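PDB 4YOD: thioredoxin-like protein from Bacteroides caccae ATCC 43185, which is of unknown function but joins a helical domain to a thioredoxin fold and is probably a thiol-disulfide oxidoreductase. Local coordinates for residues Gln58-Val61 / Asp62-Asp65; Thr82-Arg85 / Thr86-Asp89. All blocks are in the same frame, centred on the assembly; numbering follows the deposited sequence. Where two conformers were deposited one is given.

Contact 1: residues Gln58-Val61 / Asp62-Asp65; sequences QAWV and DYCD
Cys64 lays its sulfur over one face of the Trp60 indole, one helical turn apart. Cys64 SG stands 3.8 Å from the centroid of the five-membered ring, offset toward the rim, and its nearest ring atom is NE1 of Trp60 at 3.3 Å: a sulfur-aromatic contact between buried side chains. Tyr63 meets the same face further out, its CD2 lying 4.0 Å from CZ3 of Trp60, the two rings meeting obliquely with their planes inclined at 50°. With CG anti to the backbone N (chi1 178°), the Trp60 indole lies beside its own carbonyl carbon, where the Cys64 sulfur can reach its face.

All of this lies within helix 53-66 of the N-terminal helical domain, whose i to i+4 bonds set the spacing; Cys64 N, for one, donates to Trp60 O at 3.0 Å. On a more exposed flank, Gln58 bends at its second torsion and brings NE2 to Asp62, weakly bonded to OD1 at 3.1 Å and to OD2 at 3.5 Å, the amide and carboxylate planes 67° apart.

Further out, Ile96, Leu99 and Ala100 of helix 90-105 pack against Trp60, Trp39 meets the Tyr63 ring edge-to-face, and Tyr38 OH hydrogen-bonds to Ala59 O.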
# COMPACT_ATOMS: atom_id res chain seq x y z
N GLN A 58 5.32 20.63 -2.66
CA GLN A 58 4.76 20.45 -4.00
C GLN A 58 5.79 19.76 -4.91
O GLN A 58 5.39 18.92 -5.72
CB GLN A 58 4.26 21.77 -4.59
CG GLN A 58 3.46 21.61 -5.90
CD GLN A 58 2.39 20.54 -5.85
OE1 GLN A 58 1.60 20.45 -4.90
NE2 GLN A 58 2.35 19.71 -6.88
N ALA A 59 7.09 20.06 -4.74
CA ALA A 59 8.18 19.39 -5.46
C ALA A 59 8.20 17.89 -5.12
O ALA A 59 8.34 17.06 -6.03
CB ALA A 59 9.52 20.03 -5.10
N TRP A 60 7.98 17.54 -3.83
CA TRP A 60 7.92 16.14 -3.38
C TRP A 60 6.71 15.42 -4.02
O TRP A 60 6.86 14.30 -4.47
CB TRP A 60 7.88 16.02 -1.85
CG TRP A 60 7.78 14.59 -1.38
CD1 TRP A 60 6.64 13.93 -1.02
CD2 TRP A 60 8.83 13.62 -1.38
NE1 TRP A 60 6.93 12.61 -0.73
CE2 TRP A 60 8.27 12.39 -0.95
CE3 TRP A 60 10.21 13.67 -1.67
CZ2 TRP A 60 9.04 11.23 -0.80
CZ3 TRP A 60 10.97 12.52 -1.51
CH2 TRP A 60 10.39 11.32 -1.09
N VAL A 61 5.53 16.07 -4.03
CA VAL A 61 4.28 15.54 -4.61
C VAL A 61 4.49 15.22 -6.12
O VAL A 61 4.14 14.12 -6.56
CB VAL A 61 3.10 16.53 -4.36
CG1 VAL A 61 1.88 16.25 -5.24
CG2 VAL A 61 2.71 16.54 -2.90
N ASP A 62 5.06 16.17 -6.88
CA ASP A 62 5.36 16.02 -8.31
C ASP A 62 6.38 14.88 -8.55
O ASP A 62 6.25 14.15 -9.53
CB ASP A 62 5.84 17.32 -8.92
CG ASP A 62 4.72 18.35 -9.05
OD1 ASP A 62 3.54 17.94 -9.12
OD2 ASP A 62 5.03 19.56 -9.06
N TYR A 63 7.35 14.70 -7.64
CA TYR A 63 8.32 13.60 -7.71
C TYR A 63 7.62 12.25 -7.57
O TYR A 63 7.85 11.36 -8.38
CB TYR A 63 9.37 13.76 -6.60
CG TYR A 63 10.46 12.71 -6.59
CD1 TYR A 63 11.35 12.59 -7.67
CD2 TYR A 63 10.69 11.92 -5.47
CE1 TYR A 63 12.37 11.64 -7.65
CE2 TYR A 63 11.77 11.03 -5.41
CZ TYR A 63 12.60 10.89 -6.50
OH TYR A 63 13.65 10.00 -6.44
N CYS A 64 6.73 12.10 -6.56
CA CYS A 64 6.00 10.84 -6.37
C CYS A 64 5.18 10.48 -7.64
O CYS A 64 5.07 9.30 -7.97
CB CYS A 64 5.11 10.90 -5.13
SG CYS A 64 6.03 11.11 -3.58
N ASP A 65 4.64 11.49 -8.36
CA ASP A 65 3.87 11.29 -9.58
C ASP A 65 4.73 10.76 -10.75
O ASP A 65 4.32 9.82 -11.44
CB ASP A 65 3.17 12.61 -10.01
CG ASP A 65 1.79 12.83 -9.41
OD1 ASP A 65 1.09 11.83 -9.14
OD2 ASP A 65 1.39 14.01 -9.28

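Contact 2: residues Thr82-Arg85 / Thr86-Asp89; sequences TIDR and TNVD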
# COMPACT_ATOMS: atom_id res chain seq x y z
N THR A 82 17.75 9.51 -3.23
CA THR A 82 17.22 10.82 -2.78
C THR A 82 17.25 10.90 -1.25
O THR A 82 17.79 11.87 -0.73
CB THR A 82 15.83 11.07 -3.37
OG1 THR A 82 15.97 11.12 -4.79
CG2 THR A 82 15.19 12.35 -2.87
N ILE A 83 16.72 9.87 -0.55
CA ILE A 83 16.73 9.84 0.93
C ILE A 83 18.19 9.87 1.44
O ILE A 83 18.47 10.63 2.37
CB ILE A 83 15.92 8.65 1.54
CG1 ILE A 83 14.46 8.57 0.99
CG2 ILE A 83 15.93 8.71 3.09
CD1 ILE A 83 13.54 9.85 1.11
N ASP A 84 19.10 9.08 0.83
CA ASP A 84 20.52 9.02 1.23
C ASP A 84 21.16 10.40 1.19
O ASP A 84 21.92 10.76 2.09
CB ASP A 84 21.32 8.06 0.33
CG ASP A 84 21.06 6.58 0.57
OD1 ASP A 84 20.36 6.24 1.55
OD2 ASP A 84 21.56 5.75 -0.23
N ARG A 85 20.82 11.19 0.17
CA ARG A 85 21.31 12.56 0.02
C ARG A 85 20.89 13.47 1.17
O ARG A 85 21.62 14.40 1.48
CB ARG A 85 20.80 13.18 -1.30
CG ARG A 85 21.61 12.79 -2.54
CD ARG A 85 21.25 13.69 -3.72
NE ARG A 85 21.73 15.07 -3.51
CZ ARG A 85 21.29 16.14 -4.17
NH1 ARG A 85 20.38 16.01 -5.12
NH2 ARG A 85 21.77 17.34 -3.88
N THR A 86 19.73 13.21 1.80
CA THR A 86 19.22 14.09 2.87
C THR A 86 19.95 13.88 4.20
O THR A 86 19.77 14.68 5.11
CB THR A 86 17.69 13.97 3.02
OG1 THR A 86 17.38 12.75 3.67
CG2 THR A 86 16.95 14.09 1.71
N ASN A 87 20.80 12.83 4.31
CA ASN A 87 21.64 12.54 5.48
C ASN A 87 22.63 13.69 5.77
O ASN A 87 23.24 13.71 6.84
CB ASN A 87 22.40 11.24 5.28
CG ASN A 87 21.55 10.03 5.55
OD1 ASN A 87 21.02 9.85 6.65
ND2 ASN A 87 21.42 9.17 4.58
N VAL A 88 22.76 14.65 4.85
CA VAL A 88 23.64 15.82 5.05
C VAL A 88 23.14 16.74 6.19
O VAL A 88 23.92 17.52 6.74
CB VAL A 88 23.87 16.64 3.75
CG1 VAL A 88 24.72 15.86 2.76
CG2 VAL A 88 22.54 17.07 3.12
N ASP A 89 21.84 16.66 6.53
CA ASP A 89 21.26 17.49 7.59
C ASP A 89 20.13 16.72 8.23
O ASP A 89 19.16 16.38 7.56
CB ASP A 89 20.78 18.86 7.02
CG ASP A 89 20.35 19.86 8.07
OD1 ASP A 89 19.37 19.59 8.79
OD2 ASP A 89 20.96 20.96 8.13
O HOH W 1 20.11 6.59 4.54
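Thr86 and Asn87 fold their side chains back onto carbonyls near the C-terminal end of helix 72-85, each pairing a side-chain donor with its own backbone N-H on a single oxygen. This is a helix C-terminus in the N-terminal helical domain, where i to i+3 bonds take over: Thr86 N keeps a weak bond to Thr82 O and has its shorter one, 2.9 Å, to Ile83 O. The two donors of Thr86 are set differently about that oxygen. Thr86 OG1 lies in the carbonyl plane, on a lone pair of Ile83 O at 2.7 Å, whereas the N-H arrives from above the plane. Chi1 of 75° makes this possible, placing OG1 between the backbone N and the carbonyl carbon while Thr86 CG2 comes to lie 3.4 Å from Thr82 O. A valine here, lacking the hydroxyl, would probably leave the lone pair of Ile83 O without its in-plane partner and the turn less firmly held.

Asn87 treats the next carbonyl otherwise. Its backbone N, 3.2 Å from Asp84 O, and its ND2, 3.0 Å from the same oxygen, approach from one face of the carbonyl plane, ND2 much less tilted from it. The far side of the amide is also fixed, since OD1 hydrogen-bonds to Ser127 OG, while the Asp84 carboxylate forms a salt bridge with Arg80. Between the two side chains sits a water that donates to Asp84 OD1 at 3.0 Å and accepts from Asn87 ND2 at 2.9 Å.

In the fold
From the N terminus, after helix 27-37, the chain forms contact 1 within helix 53-66, then turns into helix 72-85, near whose C-terminal end contact 2 lies; the two follow in series, without nesting or crossing. Contact 1 closes no loop, whereas contact 2 shapes the turn that leads into helix 90-105, with Asp89 at its N-cap. Their centres lie about 17 Å apart, yet the helices meet directly: Tyr63 OH stands 3.1 Å from Thr82 OG1, a probable hydrogen bond, and Trp60 CH2 packs 4.1 Å from Ile83 CD1. Because Trp60 and Ile83 both also touch helix 90-105, three consecutive helices are joined in the N-terminal helical domain.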